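Local coordinates for 7,8-dihydro-6-hydroxymethylpterin pyrophosphokinase-dihydropteroate synthase (Plasmodium falciparum, PDB 6JWS), which probably makes the pterin diphosphate from ATP and hydroxymethyldihydropterin and then joins it to 4-aminobenzoate, giving 7,8-dihydropteroate in folate biosynthesis, at residues Tyr186-Met191 against Ile206-Ile211; Leu20-Asn25 against Tyr164-Val169; Leu226-Ile231 against Glu304-Met309; Met180-Lys185 against Asp311-Leu316. The protein carries 1 engineered substitution. All coordinates share one frame; numbering follows the deposited sequence.

In the fold
From the N terminus, strand 16-24 runs through the kinase half of the enzyme, and contact 2 (20-25 with 164-169) closes the first long loop by pairing it with strand 163-172. The chain passes directly into helix 177-190, whose successive segments 180-185 and 186-191 serve contacts 4 and 1. Contact 1 closes a short loop onto strand 208-214, which lies beside strand 16-24 in the same antiparallel sheet. Contact 3 then joins helices 228-236 and 304-309. Contact 4 (180-185 with 311-316) closes last, and the loops of contacts 1 and 3 both lie within its span; contact 2 precedes them all. Contacts 1 and 4 share the ATP.

Contact 1: Tyr186-Met191 against Ile206-Ile211; sequences YIEELM and IIDIDI. With MG (magnesium ion), chain K; ATP (adenosine-5'-triphosphate), chain J.
The last turn of helix 177-190 lies almost antiparallel to the start of strand 208-214, at 172° between short axes that approach to 8.9 Å. Glu188 makes the polar link. Its chain runs extended beyond CG and brings OE2 to the backbone of the strand, where Ile209 N donates a hydrogen bond of 3.2 Å to Glu188 OE2. The bond is fairly straight, 162° at the hydrogen, but the N-H meets the carboxylate from above its plane. The rest of the contact is apolar. Met191, bent at chi3, lays CE against Ile207 CG2 at 3.7 Å, the two side chains crossing at about a right angle. Ile209 CD1 reaches Ile187 CG2 at 3.8 Å and also touches Met191 CE. Leu40 of helix 30-44 packs on Ile187 and Met191.

The strand carries the paired aspartates of the HPPK magnesium site. Asp208 and Asp210 point away from the helix, while Ile209, and Ile207 just before the strand, point toward it. Asp208 OD1 binds MG at 2.4 Å and Asp210 OD1 binds it at 2.3 Å; ATP O3G, ATP O1A and a water are further ligands. That water lies within hydrogen-bonding distance of Asp208 OD2 and ATP O1G, 2.6 Å from each. Glu188 OE2 stands 4.3 Å from Asp208 OD1, and the clustered negative charge would probably favour cation binding; Glu188 has itself been seen binding magnesium in this protein, though not in this chain. Farther along, Ile211 N donates to adenine N1 with an N-H angle of 176°, and ATP N6 donates back to Ile211 O.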
# COMPACT_ATOMS: atom_id res chain seq x y z
N TYR B 186 -5.05 -15.29 48.54
CA TYR B 186 -6.36 -15.93 48.64
C TYR B 186 -6.99 -16.01 47.25
O TYR B 186 -7.36 -17.11 46.80
CB TYR B 186 -7.24 -15.23 49.68
CG TYR B 186 -8.56 -15.93 49.92
CD1 TYR B 186 -8.62 -17.15 50.58
CD2 TYR B 186 -9.75 -15.39 49.45
CE1 TYR B 186 -9.82 -17.81 50.79
CE2 TYR B 186 -10.96 -16.04 49.66
CZ TYR B 186 -10.99 -17.25 50.33
OH TYR B 186 -12.17 -17.90 50.53
N ILE B 187 -7.08 -14.86 46.57
CA ILE B 187 -7.63 -14.78 45.22
C ILE B 187 -6.97 -15.81 44.30
O ILE B 187 -7.66 -16.54 43.60
CB ILE B 187 -7.55 -13.34 44.66
CG1 ILE B 187 -8.56 -12.42 45.34
CG2 ILE B 187 -7.71 -13.31 43.15
CD1 ILE B 187 -8.26 -10.95 45.18
N GLU B 188 -5.63 -15.90 44.33
CA GLU B 188 -4.94 -16.84 43.46
C GLU B 188 -5.42 -18.26 43.73
O GLU B 188 -5.76 -18.99 42.80
CB GLU B 188 -3.41 -16.79 43.59
CG GLU B 188 -2.79 -15.52 43.07
CD GLU B 188 -1.27 -15.45 43.05
OE1 GLU B 188 -0.62 -16.49 42.84
OE2 GLU B 188 -0.74 -14.34 43.22
N GLU B 189 -5.45 -18.63 45.02
CA GLU B 189 -5.84 -19.96 45.47
C GLU B 189 -7.27 -20.26 45.03
O GLU B 189 -7.54 -21.37 44.58
CB GLU B 189 -5.69 -20.12 46.98
CG GLU B 189 -4.27 -20.38 47.45
CD GLU B 189 -3.62 -21.66 46.94
OE1 GLU B 189 -4.36 -22.64 46.64
OE2 GLU B 189 -2.36 -21.68 46.84
N LEU B 190 -8.17 -19.27 45.16
CA LEU B 190 -9.56 -19.45 44.75
C LEU B 190 -9.62 -19.91 43.30
O LEU B 190 -10.48 -20.71 42.93
CB LEU B 190 -10.33 -18.15 44.92
CG LEU B 190 -10.98 -17.88 46.28
CD1 LEU B 190 -11.80 -16.60 46.22
CD2 LEU B 190 -11.86 -19.04 46.73
N MET B 191 -8.70 -19.39 42.47
CA MET B 191 -8.72 -19.67 41.05
C MET B 191 -8.10 -21.04 40.76
O MET B 191 -8.10 -21.48 39.61
CB MET B 191 -8.03 -18.55 40.25
CG MET B 191 -8.89 -17.31 40.16
SD MET B 191 -8.18 -15.93 39.23
CE MET B 191 -7.08 -15.22 40.45
N ILE B 206 -0.68 -20.49 36.54
CA ILE B 206 -2.01 -20.26 35.88
C ILE B 206 -2.45 -18.81 36.08
O ILE B 206 -3.00 -18.21 35.15
CB ILE B 206 -3.06 -21.29 36.35
CG1 ILE B 206 -4.48 -20.69 36.37
CG2 ILE B 206 -2.67 -21.87 37.70
CD1 ILE B 206 -5.59 -21.69 36.15
N ILE B 207 -2.24 -18.26 37.28
CA ILE B 207 -2.38 -16.83 37.54
C ILE B 207 -1.30 -16.40 38.53
O ILE B 207 -0.99 -17.13 39.47
CB ILE B 207 -3.81 -16.45 37.99
CG1 ILE B 207 -3.93 -14.97 38.35
CG2 ILE B 207 -4.28 -17.32 39.15
CD1 ILE B 207 -4.25 -14.07 37.18
N ASP B 208 -0.74 -15.22 38.29
CA ASP B 208 0.29 -14.61 39.11
C ASP B 208 -0.09 -13.14 39.26
O ASP B 208 -0.12 -12.42 38.28
CB ASP B 208 1.68 -14.82 38.50
CG ASP B 208 2.85 -14.31 39.33
OD1 ASP B 208 2.66 -14.10 40.53
OD2 ASP B 208 3.97 -14.12 38.77
N ILE B 209 -0.43 -12.73 40.49
CA ILE B 209 -0.82 -11.36 40.78
C ILE B 209 0.22 -10.73 41.70
O ILE B 209 0.36 -11.15 42.85
CB ILE B 209 -2.23 -11.31 41.40
CG1 ILE B 209 -3.27 -12.06 40.55
CG2 ILE B 209 -2.64 -9.88 41.69
CD1 ILE B 209 -4.64 -12.18 41.20
N ASP B 210 0.90 -9.69 41.21
CA ASP B 210 2.01 -9.04 41.90
C ASP B 210 1.57 -7.65 42.31
O ASP B 210 0.70 -7.09 41.66
CB ASP B 210 3.22 -8.89 40.99
CG ASP B 210 3.84 -10.22 40.63
OD1 ASP B 210 3.83 -11.10 41.50
OD2 ASP B 210 4.30 -10.38 39.48
N ILE B 211 2.16 -7.12 43.38
CA ILE B 211 1.91 -5.74 43.73
C ILE B 211 3.10 -4.93 43.23
O ILE B 211 4.22 -5.22 43.63
CB ILE B 211 1.70 -5.53 45.24
CG1 ILE B 211 0.66 -6.50 45.81
CG2 ILE B 211 1.35 -4.08 45.53
CD1 ILE B 211 0.43 -6.33 47.30
MG MG K . 4.82 -13.14 41.10
PG ATP J . 7.58 -12.34 42.34
O1G ATP J . 7.92 -12.14 40.87
O2G ATP J . 8.58 -11.67 43.27
O3G ATP J . 6.15 -11.96 42.65
PB ATP J . 7.80 -15.27 41.70
O1B ATP J . 8.47 -16.35 42.49
O2B ATP J . 8.28 -14.96 40.32
O3B ATP J . 7.75 -13.94 42.60
PA ATP J . 5.06 -15.64 42.68
O1A ATP J . 4.24 -14.39 42.50
O2A ATP J . 4.36 -16.95 42.62
O3A ATP J . 6.24 -15.63 41.60
O5' ATP J . 5.89 -15.54 44.05
C5' ATP J . 5.79 -14.33 44.83
C4' ATP J . 6.81 -14.35 45.94
O4' ATP J . 7.52 -13.08 45.99
C3' ATP J . 6.24 -14.57 47.34
O3' ATP J . 7.17 -15.35 48.10
C2' ATP J . 6.04 -13.14 47.84
O2' ATP J . 6.12 -12.96 49.23
C1' ATP J . 7.23 -12.42 47.21
N9 ATP J . 6.97 -11.00 46.94
C8 ATP J . 7.77 -9.96 47.33
N7 ATP J . 7.29 -8.79 46.96
C5 ATP J . 6.13 -9.10 46.26
C6 ATP J . 5.18 -8.30 45.60
N6 ATP J . 5.27 -6.97 45.55
N1 ATP J . 4.13 -8.92 45.00
C2 ATP J . 4.06 -10.26 45.07
N3 ATP J . 4.89 -11.11 45.66
C4 ATP J . 5.92 -10.46 46.25
O HOH W 1 5.93 -12.44 39.23

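Contact 2: Leu20-Asn25 against Tyr164-Val169; sequences LNLGTN and YNLTVV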
# COMPACT_ATOMS: atom_id res chain seq x y z
N LEU B 20 -1.21 -3.20 40.35
CA LEU B 20 -1.02 -4.64 40.26
C LEU B 20 -0.61 -5.07 38.86
O LEU B 20 -0.94 -4.41 37.87
CB LEU B 20 -2.32 -5.37 40.65
CG LEU B 20 -2.95 -5.01 42.00
CD1 LEU B 20 -4.15 -5.92 42.25
CD2 LEU B 20 -1.94 -5.13 43.14
N ASN B 21 0.10 -6.22 38.81
CA ASN B 21 0.36 -6.98 37.61
C ASN B 21 -0.40 -8.31 37.68
O ASN B 21 -0.38 -8.99 38.70
CB ASN B 21 1.85 -7.20 37.37
CG ASN B 21 2.12 -7.70 35.96
OD1 ASN B 21 2.15 -6.92 35.02
ND2 ASN B 21 2.27 -9.00 35.79
N LEU B 22 -1.09 -8.67 36.58
CA LEU B 22 -1.82 -9.92 36.44
C LEU B 22 -1.23 -10.66 35.25
O LEU B 22 -1.25 -10.13 34.14
CB LEU B 22 -3.30 -9.61 36.16
CG LEU B 22 -4.21 -9.18 37.31
CD1 LEU B 22 -3.62 -8.06 38.16
CD2 LEU B 22 -5.57 -8.75 36.77
N GLY B 23 -0.74 -11.89 35.46
CA GLY B 23 -0.05 -12.64 34.42
C GLY B 23 -0.55 -14.08 34.35
O GLY B 23 -0.94 -14.65 35.35
N THR B 24 -0.57 -14.65 33.14
CA THR B 24 -0.85 -16.06 32.96
C THR B 24 -0.04 -16.57 31.78
O THR B 24 0.34 -15.78 30.92
CB THR B 24 -2.35 -16.34 32.78
OG1 THR B 24 -2.42 -17.74 32.52
CG2 THR B 24 -2.97 -15.60 31.62
N ASN B 25 0.20 -17.88 31.74
CA ASN B 25 0.94 -18.53 30.66
C ASN B 25 -0.03 -19.23 29.71
O ASN B 25 0.38 -19.70 28.65
CB ASN B 25 1.95 -19.54 31.20
CG ASN B 25 2.98 -18.91 32.11
OD1 ASN B 25 3.02 -19.19 33.31
ND2 ASN B 25 3.80 -18.03 31.56
N TYR B 164 1.06 -13.59 29.23
CA TYR B 164 -0.07 -12.71 28.99
C TYR B 164 -0.24 -11.86 30.24
O TYR B 164 -0.39 -12.39 31.34
CB TYR B 164 -1.32 -13.50 28.56
CG TYR B 164 -1.05 -14.27 27.30
CD1 TYR B 164 -0.49 -15.55 27.35
CD2 TYR B 164 -1.22 -13.68 26.06
CE1 TYR B 164 -0.16 -16.23 26.19
CE2 TYR B 164 -0.89 -14.35 24.89
CZ TYR B 164 -0.35 -15.63 24.96
OH TYR B 164 -0.01 -16.30 23.82
N ASN B 165 -0.22 -10.55 30.03
CA ASN B 165 0.06 -9.60 31.09
C ASN B 165 -0.89 -8.42 31.00
O ASN B 165 -1.19 -7.94 29.92
CB ASN B 165 1.46 -9.02 30.89
CG ASN B 165 2.29 -9.07 32.15
OD1 ASN B 165 2.63 -10.16 32.63
ND2 ASN B 165 2.63 -7.90 32.68
N LEU B 166 -1.24 -7.88 32.16
CA LEU B 166 -2.08 -6.71 32.24
C LEU B 166 -1.82 -6.06 33.60
O LEU B 166 -1.73 -6.77 34.59
CB LEU B 166 -3.53 -7.20 32.12
CG LEU B 166 -4.62 -6.25 32.61
CD1 LEU B 166 -4.74 -5.10 31.64
CD2 LEU B 166 -5.94 -6.99 32.69
N THR B 167 -1.70 -4.73 33.63
CA THR B 167 -1.68 -4.00 34.89
C THR B 167 -3.04 -3.37 35.18
O THR B 167 -3.87 -3.21 34.27
CB THR B 167 -0.50 -3.01 34.97
OG1 THR B 167 -0.56 -2.04 33.92
CG2 THR B 167 0.86 -3.70 35.04
N VAL B 168 -3.28 -3.05 36.46
CA VAL B 168 -4.48 -2.39 36.96
C VAL B 168 -4.08 -1.45 38.09
O VAL B 168 -3.18 -1.76 38.86
CB VAL B 168 -5.59 -3.36 37.41
CG1 VAL B 168 -5.77 -4.54 36.47
CG2 VAL B 168 -5.43 -3.83 38.84
N VAL B 169 -4.75 -0.30 38.17
CA VAL B 169 -4.69 0.54 39.36
C VAL B 169 -5.98 0.32 40.16
O VAL B 169 -7.08 0.33 39.60
CB VAL B 169 -4.49 2.02 39.01
CG1 VAL B 169 -4.49 2.90 40.24
CG2 VAL B 169 -3.24 2.27 38.16
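Strands 16-24 and 163-172 run antiparallel here, with their short axes 4.7 Å apart. Three hydrogen-bonded pairs, Leu20 with Val168, Leu22 with Leu166 and Thr24 with Tyr164, each carry both backbone bonds. In the middle pair, Leu22 N approaches Leu166 O nearly along the C=O axis at 2.8 Å, whereas the return bond from Leu166 N to Leu22 O is more bent, 138° at the hydrogen.

Asn21 belongs to the other face, in a non-hydrogen-bonded pair with Thr167. From its CB, CG turns anti to the backbone N (chi1 -167°), which carries the amide diagonally across to Asn165 on the partner strand. CG lies 3.3 Å from Asn165 ND2. At the tip, OD1 touches the methyl Thr167 CG2 at 3.5 Å and also faces the amide of Asn165, while ND2 gives a weak but straight hydrogen bond to Asn165 OD1 at 3.4 Å. The two amide planes are turned 42° apart.

These are neighbouring inner strands of the antiparallel sheet of the HPPK domain: strand 208-214 borders 16-24, and 46-57 borders 163-172. The backbone of Asn21 is bonded to that of Asp210, a magnesium ligand. Gly23 faces Asn165 across the sheet, and its CA makes a CA-H...O contact with Tyr164 O.

On the leucine face, Leu20 CB packs obliquely on Val168 CG2 at 3.9 Å, and Leu22 CD2 lies 4.2 Å from Val168 CG1. Leu34 and Leu38 of helix 30-44 cover Leu22. Tyr164 sets its ring edge near Thr24 O, with CD1 at 3.7 Å from that carbonyl oxygen; its OH bonds to Glu56.

Contact 3: Leu226-Ile231 against Glu304-Met309; sequences LEKNMI and EIINNM
Two short helices of the HPPK part meet here, the first turn of helix 228-236 and the loosely formed helix 304-309, in a small apolar contact at the outer side of helix 177-190. Their closest CA atoms are those of Lys228 and Ile306, 6.5 Å apart. Glu227 occupies the N-cap position of the first helix, whose opening turn is held by the bond from Ile231 N to Glu227 O.

Contacts between wholly apolar side chains centre on Ile231. Its CG2, anti to the backbone N with CG1 beside that nitrogen (chi1 -73°), is the branch that meets both partners. Ile231 CG2 lies 4.0 Å from Ile306 CG2, and the two isoleucines slide past each other in opposite directions. The same methyl meets Met309 CE at 3.8 Å; here the side chains cross obliquely. The other branch ends in Ile231 CD1, which rests 4.1 Å from Met309 CB, so the methionine is touched near its root as well as at its tip. A bend at chi3 (54°) brings the Met309 methyl back to the isoleucine. Val182 of helix 177-190 also touches Met309, and Val310 covers Ile231.

The second kind of contact uses the aliphatic part of a charged residue at the exposed rim. Lys228 points its CB toward Ile306, but the rest of the chain bends at chi3 and leads away, keeping the ammonium apart from the apolar cluster. Its contribution to the packing comes from close to the backbone: Lys228 CB sits 4.0 Å from Ile306 CG2, the same methyl that meets Ile231.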
# COMPACT_ATOMS: atom_id res chain seq x y z
N LEU B 226 4.04 -16.06 58.47
CA LEU B 226 2.74 -15.75 59.05
C LEU B 226 2.08 -17.07 59.45
O LEU B 226 2.00 -17.99 58.64
CB LEU B 226 1.89 -15.00 58.02
CG LEU B 226 2.43 -13.66 57.52
CD1 LEU B 226 1.70 -13.24 56.26
CD2 LEU B 226 2.32 -12.58 58.58
N GLU B 227 1.62 -17.14 60.70
CA GLU B 227 0.89 -18.30 61.18
C GLU B 227 -0.52 -18.27 60.59
O GLU B 227 -1.04 -17.20 60.30
CB GLU B 227 0.87 -18.35 62.71
CG GLU B 227 1.92 -19.28 63.31
CD GLU B 227 3.36 -18.79 63.25
OE1 GLU B 227 3.67 -17.79 63.92
OE2 GLU B 227 4.17 -19.42 62.53
N LYS B 228 -1.10 -19.46 60.41
CA LYS B 228 -2.45 -19.63 59.88
C LYS B 228 -3.43 -18.73 60.64
O LYS B 228 -4.38 -18.23 60.05
CB LYS B 228 -2.88 -21.10 59.97
CG LYS B 228 -1.87 -22.13 59.46
CD LYS B 228 -2.06 -23.52 60.03
CE LYS B 228 -1.59 -23.64 61.47
NZ LYS B 228 -2.12 -24.86 62.13
N ASN B 229 -3.18 -18.54 61.94
CA ASN B 229 -3.95 -17.65 62.78
C ASN B 229 -4.02 -16.27 62.12
O ASN B 229 -5.11 -15.74 61.90
CB ASN B 229 -3.40 -17.60 64.21
CG ASN B 229 -3.96 -16.49 65.07
OD1 ASN B 229 -3.24 -15.56 65.44
ND2 ASN B 229 -5.24 -16.57 65.40
N MET B 230 -2.85 -15.72 61.78
CA MET B 230 -2.69 -14.36 61.30
C MET B 230 -3.38 -14.17 59.95
O MET B 230 -4.09 -13.18 59.74
CB MET B 230 -1.21 -13.99 61.20
CG MET B 230 -0.97 -12.51 60.97
SD MET B 230 -2.14 -11.47 61.88
CE MET B 230 -1.38 -9.86 61.70
N ILE B 231 -3.19 -15.14 59.04
CA ILE B 231 -3.79 -15.11 57.72
C ILE B 231 -5.31 -15.00 57.86
O ILE B 231 -5.92 -14.12 57.25
CB ILE B 231 -3.33 -16.32 56.87
CG1 ILE B 231 -1.88 -16.16 56.42
CG2 ILE B 231 -4.26 -16.55 55.69
CD1 ILE B 231 -1.28 -17.38 55.75
N GLU B 304 -9.05 -25.39 53.61
CA GLU B 304 -8.00 -26.10 52.89
C GLU B 304 -7.07 -25.12 52.17
O GLU B 304 -5.97 -25.49 51.77
CB GLU B 304 -8.64 -27.07 51.89
CG GLU B 304 -9.61 -26.40 50.93
CD GLU B 304 -10.75 -27.26 50.42
OE1 GLU B 304 -10.55 -28.49 50.26
OE2 GLU B 304 -11.85 -26.70 50.18
N ILE B 305 -7.53 -23.87 52.04
CA ILE B 305 -6.85 -22.86 51.24
C ILE B 305 -5.73 -22.20 52.05
O ILE B 305 -4.61 -22.07 51.56
CB ILE B 305 -7.88 -21.84 50.68
CG1 ILE B 305 -8.64 -22.42 49.48
CG2 ILE B 305 -7.22 -20.51 50.34
CD1 ILE B 305 -9.83 -21.60 49.03
N ILE B 306 -6.05 -21.82 53.30
CA ILE B 306 -5.16 -21.06 54.16
C ILE B 306 -3.83 -21.81 54.33
O ILE B 306 -2.79 -21.19 54.57
CB ILE B 306 -5.85 -20.72 55.50
CG1 ILE B 306 -6.90 -19.62 55.35
CG2 ILE B 306 -4.84 -20.37 56.59
CD1 ILE B 306 -8.30 -20.12 55.11
N ASN B 307 -3.88 -23.14 54.18
CA ASN B 307 -2.74 -24.01 54.41
C ASN B 307 -1.63 -23.73 53.39
O ASN B 307 -0.50 -23.44 53.77
CB ASN B 307 -3.16 -25.48 54.46
CG ASN B 307 -4.26 -25.74 55.47
OD1 ASN B 307 -5.36 -26.15 55.10
ND2 ASN B 307 -3.98 -25.49 56.74
N ASN B 308 -1.98 -23.80 52.10
CA ASN B 308 -1.05 -23.61 51.00
C ASN B 308 -0.40 -22.23 51.09
O ASN B 308 0.72 -22.04 50.63
CB ASN B 308 -1.74 -23.77 49.64
CG ASN B 308 -2.59 -25.02 49.56
OD1 ASN B 308 -3.81 -24.96 49.71
ND2 ASN B 308 -1.95 -26.16 49.33
N MET B 309 -1.13 -21.29 51.71
CA MET B 309 -0.79 -19.87 51.71
C MET B 309 0.38 -19.57 52.64
O MET B 309 1.12 -18.62 52.40
CB MET B 309 -2.00 -19.01 52.11
CG MET B 309 -3.06 -18.85 51.01
SD MET B 309 -4.50 -17.82 51.44
CE MET B 309 -3.68 -16.32 51.99

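Contact 4: Met180-Lys185 against Asp311-Leu316; sequences MLVVIK and DNIEFL. With ATP (adenosine-5'-triphosphate), chain J.
Ile313 fills the tight part of this contact, set against helix 177-190 by three side chains from about one turn of the helix. Its extended chain (chi2 180°) puts CD1 beside Val182 CG2 at 3.9 Å, where the two side chains cross at about a right angle. Leu181 comes tip to tip with it, CD2 reaching Ile313 CG2 at 3.7 Å. Lys185 passes obliquely, its CG 3.8 Å from Ile313 CG1. Leu181 CD2 also meets Leu316 CD1, the leucines sliding past each other in opposite directions, so that this one methyl touches both ends of the segment's apolar part.

Toward Asn312 the fit is looser: Lys185 CD comes no nearer than 4.4 Å to Asn312 CB. Glu314 is exposed and does not touch the helix segment, and Phe315 points away, toward the nucleotide. Residues 311-315 form an irregular loop leading into strand 316-318, and together with the helix they line the ATP pocket of the HPPK site. Asn312 O accepts a hydrogen bond from ATP O3', to which Glu314 N donates in turn. Phe315 N donates to ATP O2', and ATP O2' gives a very short bond to Phe315 O at 2.4 Å. The Phe315 ring lies over ATP C8, which stands 3.4 Å above its plane near the rim, while Phe220 meets the ring as well. From the helix, Leu181 CD1 touches adenine C2 at 3.7 Å.

Backbone groups thus read both ribose hydroxyls, and Lys185 NZ, 4.0 Å from ATP O1A, probably eases the negative charge of the phosphates without a direct bond.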
# COMPACT_ATOMS: atom_id res chain seq x y z
N MET B 180 -2.71 -6.74 51.67
CA MET B 180 -3.17 -6.87 50.30
C MET B 180 -2.64 -8.16 49.68
O MET B 180 -3.38 -8.90 49.03
CB MET B 180 -2.80 -5.68 49.42
CG MET B 180 -3.27 -5.87 47.98
SD MET B 180 -3.57 -4.31 47.16
CE MET B 180 -1.89 -3.84 46.78
N LEU B 181 -1.34 -8.44 49.89
CA LEU B 181 -0.75 -9.63 49.31
C LEU B 181 -1.45 -10.89 49.84
O LEU B 181 -1.68 -11.84 49.08
CB LEU B 181 0.75 -9.64 49.57
CG LEU B 181 1.51 -10.82 48.96
CD1 LEU B 181 1.30 -10.88 47.45
CD2 LEU B 181 2.98 -10.72 49.30
N VAL B 182 -1.80 -10.88 51.13
CA VAL B 182 -2.50 -12.01 51.72
C VAL B 182 -3.81 -12.25 50.96
O VAL B 182 -4.05 -13.37 50.50
CB VAL B 182 -2.73 -11.83 53.24
CG1 VAL B 182 -3.63 -12.93 53.81
CG2 VAL B 182 -1.42 -11.72 54.02
N VAL B 183 -4.62 -11.19 50.81
CA VAL B 183 -5.87 -11.31 50.07
C VAL B 183 -5.62 -11.74 48.63
O VAL B 183 -6.38 -12.53 48.07
CB VAL B 183 -6.74 -10.04 50.14
CG1 VAL B 183 -8.10 -10.29 49.49
CG2 VAL B 183 -6.94 -9.55 51.57
N ILE B 184 -4.54 -11.22 48.01
CA ILE B 184 -4.22 -11.58 46.64
C ILE B 184 -3.90 -13.08 46.58
O ILE B 184 -4.34 -13.77 45.65
CB ILE B 184 -3.06 -10.71 46.10
CG1 ILE B 184 -3.55 -9.31 45.70
CG2 ILE B 184 -2.36 -11.41 44.94
CD1 ILE B 184 -2.46 -8.28 45.67
N LYS B 185 -3.14 -13.57 47.56
CA LYS B 185 -2.80 -14.98 47.66
C LYS B 185 -4.07 -15.81 47.79
O LYS B 185 -4.17 -16.88 47.20
CB LYS B 185 -1.81 -15.24 48.79
CG LYS B 185 -0.41 -14.68 48.57
CD LYS B 185 0.29 -15.29 47.36
CE LYS B 185 1.52 -14.51 46.96
NZ LYS B 185 2.28 -15.21 45.91
N ASP B 311 3.38 -20.67 53.40
CA ASP B 311 4.76 -20.64 52.95
C ASP B 311 4.93 -19.68 51.78
O ASP B 311 6.06 -19.29 51.47
CB ASP B 311 5.25 -22.05 52.59
CG ASP B 311 5.93 -22.78 53.74
OD1 ASP B 311 6.88 -22.21 54.32
OD2 ASP B 311 5.50 -23.91 54.04
N ASN B 312 3.81 -19.28 51.17
CA ASN B 312 3.80 -18.64 49.86
C ASN B 312 4.39 -17.23 49.91
O ASN B 312 4.92 -16.76 48.91
CB ASN B 312 2.42 -18.69 49.19
CG ASN B 312 2.15 -20.01 48.51
OD1 ASN B 312 3.07 -20.69 48.06
ND2 ASN B 312 0.88 -20.38 48.42
N ILE B 313 4.31 -16.58 51.08
CA ILE B 313 4.78 -15.21 51.23
C ILE B 313 6.10 -15.24 51.99
O ILE B 313 6.13 -15.27 53.22
CB ILE B 313 3.73 -14.33 51.92
CG1 ILE B 313 2.39 -14.37 51.19
CG2 ILE B 313 4.24 -12.90 52.07
CD1 ILE B 313 1.31 -13.52 51.82
N GLU B 314 7.20 -15.20 51.24
CA GLU B 314 8.54 -15.30 51.79
C GLU B 314 9.06 -13.91 52.12
O GLU B 314 9.82 -13.76 53.08
CB GLU B 314 9.46 -16.04 50.82
CG GLU B 314 9.00 -17.45 50.49
CD GLU B 314 10.10 -18.46 50.22
OE1 GLU B 314 11.12 -18.08 49.61
OE2 GLU B 314 9.94 -19.63 50.64
N PHE B 315 8.67 -12.91 51.32
CA PHE B 315 9.12 -11.54 51.54
C PHE B 315 8.15 -10.59 50.83
O PHE B 315 7.31 -11.02 50.05
CB PHE B 315 10.58 -11.36 51.10
CG PHE B 315 10.83 -11.40 49.62
CD1 PHE B 315 10.88 -12.61 48.93
CD2 PHE B 315 10.99 -10.23 48.89
CE1 PHE B 315 11.11 -12.64 47.56
CE2 PHE B 315 11.22 -10.26 47.52
CZ PHE B 315 11.28 -11.46 46.86
N LEU B 316 8.28 -9.29 51.14
CA LEU B 316 7.50 -8.27 50.46
C LEU B 316 8.43 -7.18 49.92
O LEU B 316 9.14 -6.53 50.68
CB LEU B 316 6.48 -7.66 51.43
CG LEU B 316 5.53 -6.64 50.78
CD1 LEU B 316 4.64 -7.32 49.74
CD2 LEU B 316 4.69 -5.93 51.83
PG ATP J . 7.58 -12.34 42.34
O1G ATP J . 7.92 -12.14 40.87
O2G ATP J . 8.58 -11.67 43.27
O3G ATP J . 6.15 -11.96 42.65
PB ATP J . 7.80 -15.27 41.70
O1B ATP J . 8.47 -16.35 42.49
O2B ATP J . 8.28 -14.96 40.32
O3B ATP J . 7.75 -13.94 42.60
PA ATP J . 5.06 -15.64 42.68
O1A ATP J . 4.24 -14.39 42.50
O2A ATP J . 4.36 -16.95 42.62
O3A ATP J . 6.24 -15.63 41.60
O5' ATP J . 5.89 -15.54 44.05
C5' ATP J . 5.79 -14.33 44.83
C4' ATP J . 6.81 -14.35 45.94
O4' ATP J . 7.52 -13.08 45.99
C3' ATP J . 6.24 -14.57 47.34
O3' ATP J . 7.17 -15.35 48.10
C2' ATP J . 6.04 -13.14 47.84
O2' ATP J . 6.12 -12.96 49.23
C1' ATP J . 7.23 -12.42 47.21
N9 ATP J . 6.97 -11.00 46.94
C8 ATP J . 7.77 -9.96 47.33
N7 ATP J . 7.29 -8.79 46.96
C5 ATP J . 6.13 -9.10 46.26
C6 ATP J . 5.18 -8.30 45.60
N6 ATP J . 5.27 -6.97 45.55
N1 ATP J . 4.13 -8.92 45.00
C2 ATP J . 4.06 -10.26 45.07
N3 ATP J . 4.89 -11.11 45.66
C4 ATP J . 5.92 -10.46 46.25